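Local coordinates for CRISPR-associated endonuclease Cas9 (Campylobacter jejuni subsp. jejuni serotype O:2, PDB 5X2H), which cleaves invading DNA as an RNA-guided CRISPR endonuclease, using a RuvC-like domain for the noncomplementary strand and an HNH domain for the strand complementary to crRNA, at residues 679-685 / 697-702; 714-718 / 763-768; 739-745 / 757-761. All coordinates share one frame; numbering follows the deposited sequence.

Contact 1: residues 679-685 / 697-702; sequences GDMFRVD and AVPIYT. With nucleotides of chain D.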
loop_
_atom_site.group_PDB
_atom_site.type_symbol
_atom_site.label_atom_id
_atom_site.label_comp_id
_atom_site.label_asym_id
_atom_site.label_seq_id
_atom_site.Cartn_x
_atom_site.Cartn_y
_atom_site.Cartn_z
ATOM N N GLY A 679 -7.245 18.756 -7.195
ATOM C CA GLY A 679 -6.882 17.904 -6.081
ATOM C C GLY A 679 -6.605 18.732 -4.845
ATOM O O GLY A 679 -7.092 19.857 -4.700
ATOM N N ASP A 680 -5.789 18.176 -3.951
ATOM C CA ASP A 680 -5.486 18.848 -2.694
ATOM C C ASP A 680 -4.783 20.179 -2.934
ATOM O O ASP A 680 -3.931 20.305 -3.818
ATOM C CB ASP A 680 -4.609 17.953 -1.813
ATOM C CG ASP A 680 -5.378 16.800 -1.207
ATOM O OD1 ASP A 680 -6.610 16.736 -1.407
ATOM O OD2 ASP A 680 -4.751 15.960 -0.525
ATOM N N MET A 681 -5.158 21.178 -2.137
ATOM C CA MET A 681 -4.444 22.453 -2.074
ATOM C C MET A 681 -3.413 22.327 -0.960
ATOM O O MET A 681 -3.655 22.702 0.187
ATOM C CB MET A 681 -5.408 23.607 -1.820
ATOM C CG MET A 681 -4.763 24.983 -1.851
ATOM S SD MET A 681 -5.769 26.263 -1.063
ATOM C CE MET A 681 -7.369 25.939 -1.804
ATOM N N PHE A 682 -2.247 21.777 -1.295
ATOM C CA PHE A 682 -1.264 21.474 -0.264
ATOM C C PHE A 682 -0.561 22.711 0.271
ATOM O O PHE A 682 0.077 22.627 1.327
ATOM C CB PHE A 682 -0.226 20.470 -0.790
ATOM C CG PHE A 682 0.773 21.053 -1.763
ATOM C CD1 PHE A 682 0.486 21.130 -3.116
ATOM C CD2 PHE A 682 2.019 21.485 -1.328
ATOM C CE1 PHE A 682 1.409 21.649 -4.012
ATOM C CE2 PHE A 682 2.945 22.006 -2.222
ATOM C CZ PHE A 682 2.637 22.088 -3.565
ATOM N N ARG A 683 -0.671 23.847 -0.411
ATOM C CA ARG A 683 0.079 25.035 -0.034
ATOM C C ARG A 683 -0.702 26.280 -0.441
ATOM O O ARG A 683 -1.425 26.278 -1.440
ATOM C CB ARG A 683 1.467 25.015 -0.686
ATOM C CG ARG A 683 2.329 26.241 -0.450
ATOM C CD ARG A 683 3.698 26.052 -1.097
ATOM N NE ARG A 683 4.198 27.278 -1.709
ATOM C CZ ARG A 683 5.295 27.344 -2.455
ATOM N NH1 ARG A 683 6.012 26.250 -2.683
ATOM N NH2 ARG A 683 5.675 28.501 -2.976
ATOM N N VAL A 684 -0.564 27.337 0.357
ATOM C CA VAL A 684 -1.089 28.653 0.016
ATOM C C VAL A 684 -0.032 29.690 0.371
ATOM O O VAL A 684 0.552 29.642 1.458
ATOM C CB VAL A 684 -2.426 28.954 0.727
ATOM C CG1 VAL A 684 -2.294 28.801 2.233
ATOM C CG2 VAL A 684 -2.914 30.346 0.377
ATOM N N ASP A 685 0.235 30.606 -0.554
ATOM C CA ASP A 685 1.245 31.636 -0.362
ATOM C C ASP A 685 0.560 32.939 0.026
ATOM O O ASP A 685 -0.322 33.422 -0.693
ATOM C CB ASP A 685 2.090 31.815 -1.622
ATOM C CG ASP A 685 2.992 30.622 -1.890
ATOM O OD1 ASP A 685 3.037 29.704 -1.039
ATOM O OD2 ASP A 685 3.655 30.604 -2.950
ATOM N N ALA A 697 -3.939 35.836 -0.860
ATOM C CA ALA A 697 -3.574 34.427 -0.845
ATOM C C ALA A 697 -3.575 33.850 -2.252
ATOM O O ALA A 697 -4.507 34.081 -3.029
ATOM C CB ALA A 697 -4.523 33.615 0.038
ATOM N N VAL A 698 -2.533 33.085 -2.561
ATOM C CA VAL A 698 -2.393 32.373 -3.823
ATOM C C VAL A 698 -2.532 30.878 -3.524
ATOM O O VAL A 698 -1.662 30.302 -2.855
ATOM C CB VAL A 698 -1.053 32.680 -4.504
ATOM C CG1 VAL A 698 -0.905 31.861 -5.783
ATOM C CG2 VAL A 698 -0.939 34.167 -4.803
ATOM N N PRO A 699 -3.597 30.224 -3.979
ATOM C CA PRO A 699 -3.747 28.788 -3.710
ATOM C C PRO A 699 -2.897 27.966 -4.664
ATOM O O PRO A 699 -2.797 28.268 -5.857
ATOM C CB PRO A 699 -5.244 28.546 -3.936
ATOM C CG PRO A 699 -5.620 29.567 -4.972
ATOM C CD PRO A 699 -4.709 30.761 -4.780
ATOM N N ILE A 700 -2.275 26.919 -4.124
ATOM C CA ILE A 700 -1.334 26.081 -4.861
ATOM C C ILE A 700 -1.764 24.626 -4.712
ATOM O O ILE A 700 -1.815 24.103 -3.591
ATOM C CB ILE A 700 0.111 26.278 -4.373
ATOM C CG1 ILE A 700 0.514 27.750 -4.509
ATOM C CG2 ILE A 700 1.065 25.384 -5.147
ATOM C CD1 ILE A 700 1.938 28.040 -4.092
ATOM N N TYR A 701 -2.058 23.976 -5.836
ATOM C CA TYR A 701 -2.625 22.636 -5.866
ATOM C C TYR A 701 -1.600 21.626 -6.374
ATOM O O TYR A 701 -0.547 21.978 -6.912
ATOM C CB TYR A 701 -3.886 22.610 -6.743
ATOM C CG TYR A 701 -4.956 23.588 -6.301
ATOM C CD1 TYR A 701 -4.939 24.912 -6.729
ATOM C CD2 TYR A 701 -5.980 23.189 -5.455
ATOM C CE1 TYR A 701 -5.911 25.806 -6.328
ATOM C CE2 TYR A 701 -6.959 24.076 -5.050
ATOM C CZ TYR A 701 -6.918 25.384 -5.487
ATOM O OH TYR A 701 -7.892 26.270 -5.084
ATOM N N THR A 702 -1.932 20.344 -6.198
ATOM C CA THR A 702 -1.036 19.279 -6.644
ATOM C C THR A 702 -0.755 19.382 -8.137
ATOM O O THR A 702 0.370 19.123 -8.586
ATOM C CB THR A 702 -1.638 17.915 -6.316
ATOM O OG1 THR A 702 -2.997 17.875 -6.772
ATOM C CG2 THR A 702 -1.596 17.653 -4.816
ATOM P P DA D 3 -8.157 21.353 0.405
ATOM O OP1 DA D 3 -6.820 20.739 0.257
ATOM O OP2 DA D 3 -8.342 22.484 1.342
ATOM O "O5'" DA D 3 -8.698 21.818 -1.027
ATOM C "C5'" DA D 3 -8.843 20.853 -2.073
ATOM C "C4'" DA D 3 -10.100 21.110 -2.893
ATOM O "O4'" DA D 3 -11.262 20.574 -2.202
ATOM C "C3'" DA D 3 -10.403 22.582 -3.177
ATOM O "O3'" DA D 3 -10.766 22.742 -4.535
ATOM C "C2'" DA D 3 -11.563 22.901 -2.231
ATOM C "C1'" DA D 3 -12.274 21.557 -2.133
ATOM N N9 DA D 3 -13.013 21.372 -0.881
ATOM C C8 DA D 3 -12.525 21.494 0.392
ATOM N N7 DA D 3 -13.418 21.262 1.327
ATOM C C5 DA D 3 -14.572 20.967 0.619
ATOM C C6 DA D 3 -15.881 20.636 1.029
ATOM N N6 DA D 3 -16.251 20.540 2.309
ATOM N N1 DA D 3 -16.797 20.404 0.066
ATOM C C2 DA D 3 -16.424 20.502 -1.214
ATOM N N3 DA D 3 -15.229 20.806 -1.719
ATOM C C4 DA D 3 -14.339 21.028 -0.742
ATOM P P DA D 4 -10.856 24.211 -5.183
ATOM O OP1 DA D 4 -10.593 24.074 -6.635
ATOM O OP2 DA D 4 -10.069 25.145 -4.341
ATOM O "O5'" DA D 4 -12.381 24.616 -4.969
ATOM C "C5'" DA D 4 -13.414 23.847 -5.550
ATOM C "C4'" DA D 4 -14.756 24.428 -5.167
ATOM O "O4'" DA D 4 -15.147 23.933 -3.851
ATOM C "C3'" DA D 4 -14.767 25.962 -5.048
ATOM O "O3'" DA D 4 -15.999 26.463 -5.507
ATOM C "C2'" DA D 4 -14.646 26.161 -3.546
ATOM C "C1'" DA D 4 -15.550 25.039 -3.090
ATOM N N9 DA D 4 -15.485 24.748 -1.663
ATOM C C8 DA D 4 -14.448 24.992 -0.806
ATOM N N7 DA D 4 -14.702 24.658 0.438
ATOM C C5 DA D 4 -16.005 24.178 0.391
ATOM C C6 DA D 4 -16.871 23.672 1.382
ATOM N N6 DA D 4 -16.530 23.555 2.669
ATOM N N1 DA D 4 -18.103 23.277 0.994
ATOM C C2 DA D 4 -18.443 23.397 -0.292
ATOM N N3 DA D 4 -17.720 23.862 -1.308
ATOM C C4 DA D 4 -16.499 24.236 -0.894
#
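Met681 lies over one face of the Tyr701 ring, its CG 4.2 Å from the ring centroid and displaced toward the rim, while Gly679 O and a phosphate oxygen of DA4 of chain D sit at the ring edge. SD stands obliquely to the same ring, a Met-aromatic contact, and touches Pro699 CB. With CG anti to the backbone N (chi1 -175°) and the chain bent at its last torsion, the methyl CE curls back to Tyr701 OH. The edge of the Phe682 ring takes Tyr701 O and Thr702 N near its plane, and CE1 packs 3.9 Å from Ile700 CG2. On the Arg683 guanidinium, Ile700 CD1 occupies one face, 3.4 Å from NE, and Asp685 lies in plane at the edge. That carboxylate is gripped side-on: NE gives a bond of 2.8 Å to OD1 and NH2 another to OD2, both on syn lone pairs. Asp685 also has Arg830 and Ser738 as partners.

These residues belong to or flank the antiparallel hairpin of strands 683-689 and 695-700, in which Val684 and Pro699 form a non-hydrogen-bonded pair and Asp685 N and Val698 O join at 3.0 Å. A classic beta bulge sets Phe682 and Arg683 both opposite Ile700. Past it, Thr702 N bonds to Asp680 O almost in line with the carbonyl.

Beyond the bulge, the open end of the hairpin meets DNA: Met681 N donates to DA3 OP1 of chain D (2.9 Å), and Tyr701 OH donates to DA4 OP2 (2.6 Å). Both bonds go to phosphate oxygens, so these two contacts probably depend little on base identity.

Contact 2: residues 714-718 / 763-768; sequences AVARS and FTSSTV. With nucleotides of chain C; nucleotides of chain D.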
loop_
_atom_site.group_PDB
_atom_site.type_symbol
_atom_site.label_atom_id
_atom_site.label_comp_id
_atom_site.label_asym_id
_atom_site.label_seq_id
_atom_site.Cartn_x
_atom_site.Cartn_y
_atom_site.Cartn_z
ATOM N N ALA A 714 -3.469 36.213 -6.786
ATOM C CA ALA A 714 -4.219 36.038 -5.552
ATOM C C ALA A 714 -5.716 36.058 -5.826
ATOM O O ALA A 714 -6.198 36.758 -6.722
ATOM C CB ALA A 714 -3.860 37.129 -4.542
ATOM N N VAL A 715 -6.455 35.287 -5.027
ATOM C CA VAL A 715 -7.891 35.152 -5.225
ATOM C C VAL A 715 -8.593 36.462 -4.894
ATOM O O VAL A 715 -8.277 37.129 -3.899
ATOM C CB VAL A 715 -8.446 34.001 -4.369
ATOM C CG1 VAL A 715 -9.954 33.866 -4.567
ATOM C CG2 VAL A 715 -7.738 32.696 -4.714
ATOM N N ALA A 716 -9.549 36.837 -5.739
ATOM C CA ALA A 716 -10.443 37.956 -5.487
ATOM C C ALA A 716 -11.869 37.432 -5.423
ATOM O O ALA A 716 -12.241 36.531 -6.182
ATOM C CB ALA A 716 -10.320 39.027 -6.574
ATOM N N ARG A 717 -12.664 37.985 -4.510
ATOM C CA ARG A 717 -14.048 37.551 -4.385
ATOM C C ARG A 717 -14.832 37.904 -5.642
ATOM O O ARG A 717 -14.540 38.885 -6.330
ATOM C CB ARG A 717 -14.700 38.182 -3.160
ATOM C CG ARG A 717 -14.499 37.387 -1.888
ATOM C CD ARG A 717 -15.264 38.018 -0.753
ATOM N NE ARG A 717 -15.589 37.062 0.300
ATOM C CZ ARG A 717 -16.613 36.215 0.248
ATOM N NH1 ARG A 717 -17.411 36.192 -0.812
ATOM N NH2 ARG A 717 -16.842 35.393 1.260
ATOM N N SER A 718 -15.839 37.092 -5.942
ATOM C CA SER A 718 -16.592 37.214 -7.178
ATOM C C SER A 718 -18.057 37.518 -6.901
ATOM O O SER A 718 -18.567 37.303 -5.798
ATOM C CB SER A 718 -16.493 35.934 -8.019
ATOM O OG SER A 718 -15.340 35.952 -8.835
ATOM N N PHE A 763 -7.527 26.868 3.285
ATOM C CA PHE A 763 -7.850 28.148 2.676
ATOM C C PHE A 763 -8.999 27.911 1.705
ATOM O O PHE A 763 -8.890 27.070 0.808
ATOM C CB PHE A 763 -6.633 28.740 1.963
ATOM C CG PHE A 763 -6.968 29.851 1.008
ATOM C CD1 PHE A 763 -7.392 31.081 1.480
ATOM C CD2 PHE A 763 -6.851 29.665 -0.363
ATOM C CE1 PHE A 763 -7.704 32.108 0.605
ATOM C CE2 PHE A 763 -7.159 30.687 -1.243
ATOM C CZ PHE A 763 -7.585 31.913 -0.755
ATOM N N THR A 764 -10.104 28.626 1.903
ATOM C CA THR A 764 -11.296 28.451 1.078
ATOM C C THR A 764 -11.282 29.512 -0.016
ATOM O O THR A 764 -11.443 30.707 0.263
ATOM C CB THR A 764 -12.558 28.534 1.933
ATOM O OG1 THR A 764 -12.467 27.585 3.004
ATOM C CG2 THR A 764 -13.792 28.216 1.099
ATOM N N SER A 765 -11.086 29.076 -1.262
ATOM C CA SER A 765 -10.871 30.023 -2.352
ATOM C C SER A 765 -12.139 30.785 -2.708
ATOM O O SER A 765 -12.062 31.940 -3.138
ATOM C CB SER A 765 -10.332 29.296 -3.585
ATOM O OG SER A 765 -11.276 28.363 -4.075
ATOM N N SER A 766 -13.309 30.169 -2.539
ATOM C CA SER A 766 -14.543 30.869 -2.883
ATOM C C SER A 766 -14.799 32.051 -1.954
ATOM O O SER A 766 -15.319 33.081 -2.399
ATOM C CB SER A 766 -15.723 29.900 -2.861
ATOM O OG SER A 766 -15.863 29.281 -1.596
ATOM N N THR A 767 -14.435 31.941 -0.677
ATOM C CA THR A 767 -14.657 33.022 0.276
ATOM C C THR A 767 -13.373 33.681 0.765
ATOM O O THR A 767 -13.442 34.534 1.657
ATOM C CB THR A 767 -15.461 32.521 1.485
ATOM O OG1 THR A 767 -14.780 31.425 2.109
ATOM C CG2 THR A 767 -16.861 32.087 1.052
ATOM N N VAL A 768 -12.214 33.319 0.204
ATOM C CA VAL A 768 -10.924 33.922 0.540
ATOM C C VAL A 768 -10.761 33.953 2.055
ATOM O O VAL A 768 -10.428 34.992 2.637
ATOM C CB VAL A 768 -10.792 35.333 -0.072
ATOM C CG1 VAL A 768 -9.332 35.777 -0.114
ATOM C CG2 VAL A 768 -11.394 35.368 -1.471
ATOM O "O5'" DC C 1 -12.842 41.938 6.380
ATOM C "C5'" DC C 1 -13.998 41.348 5.808
ATOM C "C4'" DC C 1 -14.899 40.777 6.885
ATOM O "O4'" DC C 1 -16.228 40.567 6.341
ATOM C "C3'" DC C 1 -14.476 39.425 7.443
ATOM O "O3'" DC C 1 -14.962 39.294 8.777
ATOM C "C2'" DC C 1 -15.176 38.464 6.489
ATOM C "C1'" DC C 1 -16.504 39.183 6.258
ATOM N N1 DC C 1 -17.112 38.913 4.927
ATOM C C2 DC C 1 -18.292 38.169 4.843
ATOM O O2 DC C 1 -18.805 37.739 5.881
ATOM N N3 DC C 1 -18.840 37.939 3.622
ATOM C C4 DC C 1 -18.254 38.421 2.524
ATOM N N4 DC C 1 -18.830 38.169 1.344
ATOM C C5 DC C 1 -17.050 39.185 2.590
ATOM C C6 DC C 1 -16.520 39.406 3.800
ATOM P P DT C 2 -14.785 37.923 9.597
ATOM O OP1 DT C 2 -14.815 38.266 11.037
ATOM O OP2 DT C 2 -13.631 37.182 9.037
ATOM O "O5'" DT C 2 -16.110 37.103 9.252
ATOM C "C5'" DT C 2 -16.313 35.817 9.808
ATOM C "C4'" DT C 2 -17.791 35.560 10.015
ATOM O "O4'" DT C 2 -18.497 35.782 8.768
ATOM C "C3'" DT C 2 -18.144 34.144 10.432
ATOM O "O3'" DT C 2 -19.334 34.164 11.195
ATOM C "C2'" DT C 2 -18.352 33.457 9.087
ATOM C "C1'" DT C 2 -19.038 34.563 8.295
ATOM N N1 DT C 2 -18.802 34.491 6.826
ATOM C C2 DT C 2 -19.787 33.985 6.006
ATOM O O2 DT C 2 -20.856 33.572 6.418
ATOM N N3 DT C 2 -19.472 33.972 4.676
ATOM C C4 DT C 2 -18.297 34.410 4.093
ATOM O O4 DT C 2 -18.109 34.362 2.884
ATOM C C5 DT C 2 -17.309 34.932 5.009
ATOM C C7 DT C 2 -15.991 35.436 4.493
ATOM C C6 DT C 2 -17.608 34.949 6.315
ATOM P P DA D 4 -10.856 24.211 -5.183
ATOM O OP1 DA D 4 -10.593 24.074 -6.635
ATOM O OP2 DA D 4 -10.069 25.145 -4.341
ATOM O "O5'" DA D 4 -12.381 24.616 -4.969
ATOM C "C5'" DA D 4 -13.414 23.847 -5.550
ATOM C "C4'" DA D 4 -14.756 24.428 -5.167
ATOM O "O4'" DA D 4 -15.147 23.933 -3.851
ATOM C "C3'" DA D 4 -14.767 25.962 -5.048
ATOM O "O3'" DA D 4 -15.999 26.463 -5.507
ATOM C "C2'" DA D 4 -14.646 26.161 -3.546
ATOM C "C1'" DA D 4 -15.550 25.039 -3.090
ATOM N N9 DA D 4 -15.485 24.748 -1.663
ATOM C C8 DA D 4 -14.448 24.992 -0.806
ATOM N N7 DA D 4 -14.702 24.658 0.438
ATOM C C5 DA D 4 -16.005 24.178 0.391
ATOM C C6 DA D 4 -16.871 23.672 1.382
ATOM N N6 DA D 4 -16.530 23.555 2.669
ATOM N N1 DA D 4 -18.103 23.277 0.994
ATOM C C2 DA D 4 -18.443 23.397 -0.292
ATOM N N3 DA D 4 -17.720 23.862 -1.308
ATOM C C4 DA D 4 -16.499 24.236 -0.894
HETATM O O HOH W 1 -13.842 37.515 2.089
HETATM O O HOH W 2 -16.505 35.102 -4.546
#
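Val715 splits its two methyls between neighbours on segment 763-768. CG1, anti to the backbone N (chi1 180°), reaches Ser765 O at 3.2 Å and Val768 CG2 at 3.7 Å; CG2 meets the edge of the Phe763 ring at CZ. Val715 slides past both Phe763 and Val768, pointing against them. The branch of Val768 that faces the loop, CG2, is shared: it also lies 3.7 Å from Arg717 CG, where the two side chains cross.

Arg717 leaves its backbone with CG opposite the carbonyl carbon and runs extended from CG to NE; the final torsion, chi4 -81°, then swings the guanidinium across the line of the chain. Thr767 CA lies over one face of that group, off centre, and the exocyclic N4 of DC1 of chain C sits over the middle of the other, 3.2 Å from CZ. Arg717 and Thr767 run side by side, and Thr767 CG2 comes 3.2 Å from O4 of DT2 in chain C. The Thr767 hydroxyl is turned elsewhere, to Ser769.

Two waters bridge the segments. One, near the guanidinium plane, accepts from Arg717 NE and donates to Thr767 O; the other accepts from Ser718 N and donates to Ser766 O. Ser766 OG bonds to N7 of an adenine base of the bound DNA.

The segments are thus joined directly by van der Waals contact, largely through Val715 and Val768, and at the polar end through water. Arg717, Ser766 and Thr767 lie beside polar groups of DNA bases, consistent with a part in PAM recognition for segment 763-768, which belongs to the PAM-interacting C-terminal domain, and for the loop beside it.

Contact 3: residues 739-745 / 757-761; sequences LYKDSLI and FVYYN. With nucleotides of chain D.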
loop_
_atom_site.group_PDB
_atom_site.type_symbol
_atom_site.label_atom_id
_atom_site.label_comp_id
_atom_site.label_asym_id
_atom_site.label_seq_id
_atom_site.Cartn_x
_atom_site.Cartn_y
_atom_site.Cartn_z
ATOM N N LEU A 739 1.941 28.685 3.660
ATOM C CA LEU A 739 1.217 27.890 4.637
ATOM C C LEU A 739 0.886 26.523 4.057
ATOM O O LEU A 739 0.492 26.407 2.894
ATOM C CB LEU A 739 -0.071 28.588 5.080
ATOM C CG LEU A 739 0.089 29.946 5.760
ATOM C CD1 LEU A 739 -1.261 30.466 6.222
ATOM C CD2 LEU A 739 1.071 29.848 6.926
ATOM N N TYR A 740 1.062 25.496 4.878
ATOM C CA TYR A 740 0.656 24.136 4.576
ATOM C C TYR A 740 -0.330 23.696 5.646
ATOM O O TYR A 740 -0.475 24.346 6.685
ATOM C CB TYR A 740 1.864 23.185 4.532
ATOM C CG TYR A 740 3.016 23.684 3.686
ATOM C CD1 TYR A 740 3.928 24.603 4.192
ATOM C CD2 TYR A 740 3.198 23.229 2.387
ATOM C CE1 TYR A 740 4.985 25.064 3.423
ATOM C CE2 TYR A 740 4.254 23.683 1.609
ATOM C CZ TYR A 740 5.144 24.600 2.133
ATOM O OH TYR A 740 6.194 25.055 1.369
ATOM N N LYS A 741 -1.013 22.585 5.386
ATOM C CA LYS A 741 -1.929 22.039 6.378
ATOM C C LYS A 741 -1.202 21.812 7.697
ATOM O O LYS A 741 -0.115 21.225 7.728
ATOM C CB LYS A 741 -2.549 20.738 5.870
ATOM C CG LYS A 741 -3.570 20.952 4.759
ATOM C CD LYS A 741 -4.220 19.650 4.321
ATOM C CE LYS A 741 -5.317 19.906 3.300
ATOM N NZ LYS A 741 -4.822 20.681 2.126
ATOM N N ASP A 742 -1.803 22.309 8.780
ATOM C CA ASP A 742 -1.283 22.244 10.144
ATOM C C ASP A 742 -0.064 23.133 10.367
ATOM O O ASP A 742 0.696 22.913 11.316
ATOM C CB ASP A 742 -0.970 20.804 10.566
ATOM C CG ASP A 742 -2.223 19.997 10.830
ATOM O OD1 ASP A 742 -3.248 20.602 11.213
ATOM O OD2 ASP A 742 -2.186 18.763 10.652
ATOM N N SER A 743 0.141 24.142 9.524
ATOM C CA SER A 743 1.096 25.189 9.852
ATOM C C SER A 743 0.602 25.973 11.060
ATOM O O SER A 743 -0.603 26.179 11.233
ATOM C CB SER A 743 1.295 26.137 8.669
ATOM O OG SER A 743 2.051 25.531 7.640
ATOM N N LEU A 744 1.537 26.412 11.898
ATOM C CA LEU A 744 1.203 27.204 13.074
ATOM C C LEU A 744 1.248 28.687 12.735
ATOM O O LEU A 744 2.268 29.190 12.249
ATOM C CB LEU A 744 2.162 26.908 14.223
ATOM C CG LEU A 744 1.859 27.705 15.491
ATOM C CD1 LEU A 744 0.507 27.293 16.049
ATOM C CD2 LEU A 744 2.961 27.532 16.530
ATOM N N ILE A 745 0.147 29.389 13.001
ATOM C CA ILE A 745 0.053 30.810 12.703
ATOM C C ILE A 745 -0.494 31.552 13.915
ATOM O O ILE A 745 -1.174 30.986 14.772
ATOM C CB ILE A 745 -0.823 31.091 11.462
ATOM C CG1 ILE A 745 -2.273 30.678 11.727
ATOM C CG2 ILE A 745 -0.263 30.365 10.238
ATOM C CD1 ILE A 745 -3.213 30.925 10.561
ATOM N N PHE A 757 -2.566 31.941 18.886
ATOM C CA PHE A 757 -1.920 30.869 18.140
ATOM C C PHE A 757 -2.967 29.841 17.735
ATOM O O PHE A 757 -3.681 29.306 18.590
ATOM C CB PHE A 757 -0.827 30.208 18.975
ATOM C CG PHE A 757 0.387 31.066 19.185
ATOM C CD1 PHE A 757 1.345 31.185 18.192
ATOM C CD2 PHE A 757 0.577 31.744 20.380
ATOM C CE1 PHE A 757 2.470 31.969 18.382
ATOM C CE2 PHE A 757 1.698 32.530 20.576
ATOM C CZ PHE A 757 2.648 32.639 19.576
ATOM N N VAL A 758 -3.063 29.568 16.435
ATOM C CA VAL A 758 -3.984 28.570 15.908
ATOM C C VAL A 758 -3.260 27.763 14.841
ATOM O O VAL A 758 -2.248 28.192 14.282
ATOM C CB VAL A 758 -5.265 29.202 15.316
ATOM C CG1 VAL A 758 -6.039 29.970 16.389
ATOM C CG2 VAL A 758 -4.912 30.107 14.144
ATOM N N TYR A 759 -3.792 26.577 14.562
ATOM C CA TYR A 759 -3.302 25.757 13.462
ATOM C C TYR A 759 -4.106 26.077 12.207
ATOM O O TYR A 759 -5.341 26.037 12.228
ATOM C CB TYR A 759 -3.400 24.269 13.794
ATOM C CG TYR A 759 -2.253 23.740 14.625
ATOM C CD1 TYR A 759 -0.977 23.626 14.090
ATOM C CD2 TYR A 759 -2.450 23.340 15.938
ATOM C CE1 TYR A 759 0.075 23.137 14.846
ATOM C CE2 TYR A 759 -1.407 22.849 16.700
ATOM C CZ TYR A 759 -0.148 22.749 16.150
ATOM O OH TYR A 759 0.890 22.263 16.909
ATOM N N TYR A 760 -3.407 26.408 11.127
ATOM C CA TYR A 760 -4.053 26.574 9.834
ATOM C C TYR A 760 -4.503 25.214 9.314
ATOM O O TYR A 760 -3.732 24.250 9.325
ATOM C CB TYR A 760 -3.089 27.243 8.851
ATOM C CG TYR A 760 -3.467 27.097 7.392
ATOM C CD1 TYR A 760 -4.297 28.020 6.771
ATOM C CD2 TYR A 760 -2.977 26.041 6.632
ATOM C CE1 TYR A 760 -4.639 27.889 5.437
ATOM C CE2 TYR A 760 -3.313 25.899 5.303
ATOM C CZ TYR A 760 -4.144 26.823 4.709
ATOM O OH TYR A 760 -4.477 26.678 3.382
ATOM N N ASN A 761 -5.756 25.131 8.869
ATOM C CA ASN A 761 -6.314 23.888 8.340
ATOM C C ASN A 761 -6.615 23.943 6.854
ATOM O O ASN A 761 -6.365 22.968 6.144
ATOM C CB ASN A 761 -7.599 23.512 9.087
ATOM C CG ASN A 761 -7.337 23.052 10.505
ATOM O OD1 ASN A 761 -6.226 22.648 10.847
ATOM N ND2 ASN A 761 -8.366 23.106 11.337
ATOM P P DA D 3 -8.157 21.353 0.405
ATOM O OP1 DA D 3 -6.820 20.739 0.257
ATOM O OP2 DA D 3 -8.342 22.484 1.342
ATOM O "O5'" DA D 3 -8.698 21.818 -1.027
ATOM C "C5'" DA D 3 -8.843 20.853 -2.073
ATOM C "C4'" DA D 3 -10.100 21.110 -2.893
ATOM O "O4'" DA D 3 -11.262 20.574 -2.202
ATOM C "C3'" DA D 3 -10.403 22.582 -3.177
ATOM O "O3'" DA D 3 -10.766 22.742 -4.535
ATOM C "C2'" DA D 3 -11.563 22.901 -2.231
ATOM C "C1'" DA D 3 -12.274 21.557 -2.133
ATOM N N9 DA D 3 -13.013 21.372 -0.881
ATOM C C8 DA D 3 -12.525 21.494 0.392
ATOM N N7 DA D 3 -13.418 21.262 1.327
ATOM C C5 DA D 3 -14.572 20.967 0.619
ATOM C C6 DA D 3 -15.881 20.636 1.029
ATOM N N6 DA D 3 -16.251 20.540 2.309
ATOM N N1 DA D 3 -16.797 20.404 0.066
ATOM C C2 DA D 3 -16.424 20.502 -1.214
ATOM N N3 DA D 3 -15.229 20.806 -1.719
ATOM C C4 DA D 3 -14.339 21.028 -0.742
HETATM O O HOH W 3 -4.264 23.706 2.745
#
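Tyr760 packs on segment 739-745 from CB onto its ring and reaches it through water at OH. Its CB packs against Ile745 CD1 at 4.1 Å and lies 3.6 Å from Ser743 O. CG anti to the backbone N (chi1 162°) then sets one ring face against Leu739, whose CB stands over the ring centre in a CH-pi contact, 4.2 Å from the centroid, while Leu739 CD1 touches Tyr760 CD1. At the ring edge, CD2 comes 3.0 Å from Tyr740 O. At the tip, OH shares a hydrogen bond with a water, and that water accepts from Lys741 NZ; the same ammonium donates to DA3 OP1 of chain D at 2.7 Å.

The frame is the antiparallel hairpin of strands 744-748 and 756-764, within a six-stranded sheet, entered from strand 733-740 through a type II turn from Tyr740 to Ser743. Ser743 OG accepts from Tyr740 N and is also bonded to Glu630. From the turn, Asp742 N donates to Tyr760 O, and Tyr760 N to Ser743 O. Further along, Ile745 and Val758 form a hydrogen-bonded pair with nearly straight bonds both ways. Their side chains meet through Ile745 CG1 and Val758 CG2, 3.6 Å apart, whereas Leu744 CD1 lies over one face of the Tyr759 ring.

In the fold
Strand 756-764 and the hairpin of contact 1 tie the three sites together. Centres of contacts 1 and 2 lie about 12 Å apart; Ala697 O and Val715 N, 3.0 Å apart, probably hydrogen-bond, and Ala697 CB packs on Phe763 CE1 at 3.6 Å. Contact 3, centred about 14 Å from contact 1, joins it through a probable bond between Val684 O and Leu739 N, 2.8 Å, strands 683-689 and 733-740 being sheet neighbours. Contact 3 is nested in the loop closed by contact 2. DA3 of chain D is held from contacts 1 and 3, its OP1 receiving both Met681 N and Lys741 NZ, whereas contact 2 also reaches DNA bases. All three lie away from the predicted RuvC active-site and magnesium-binding residues.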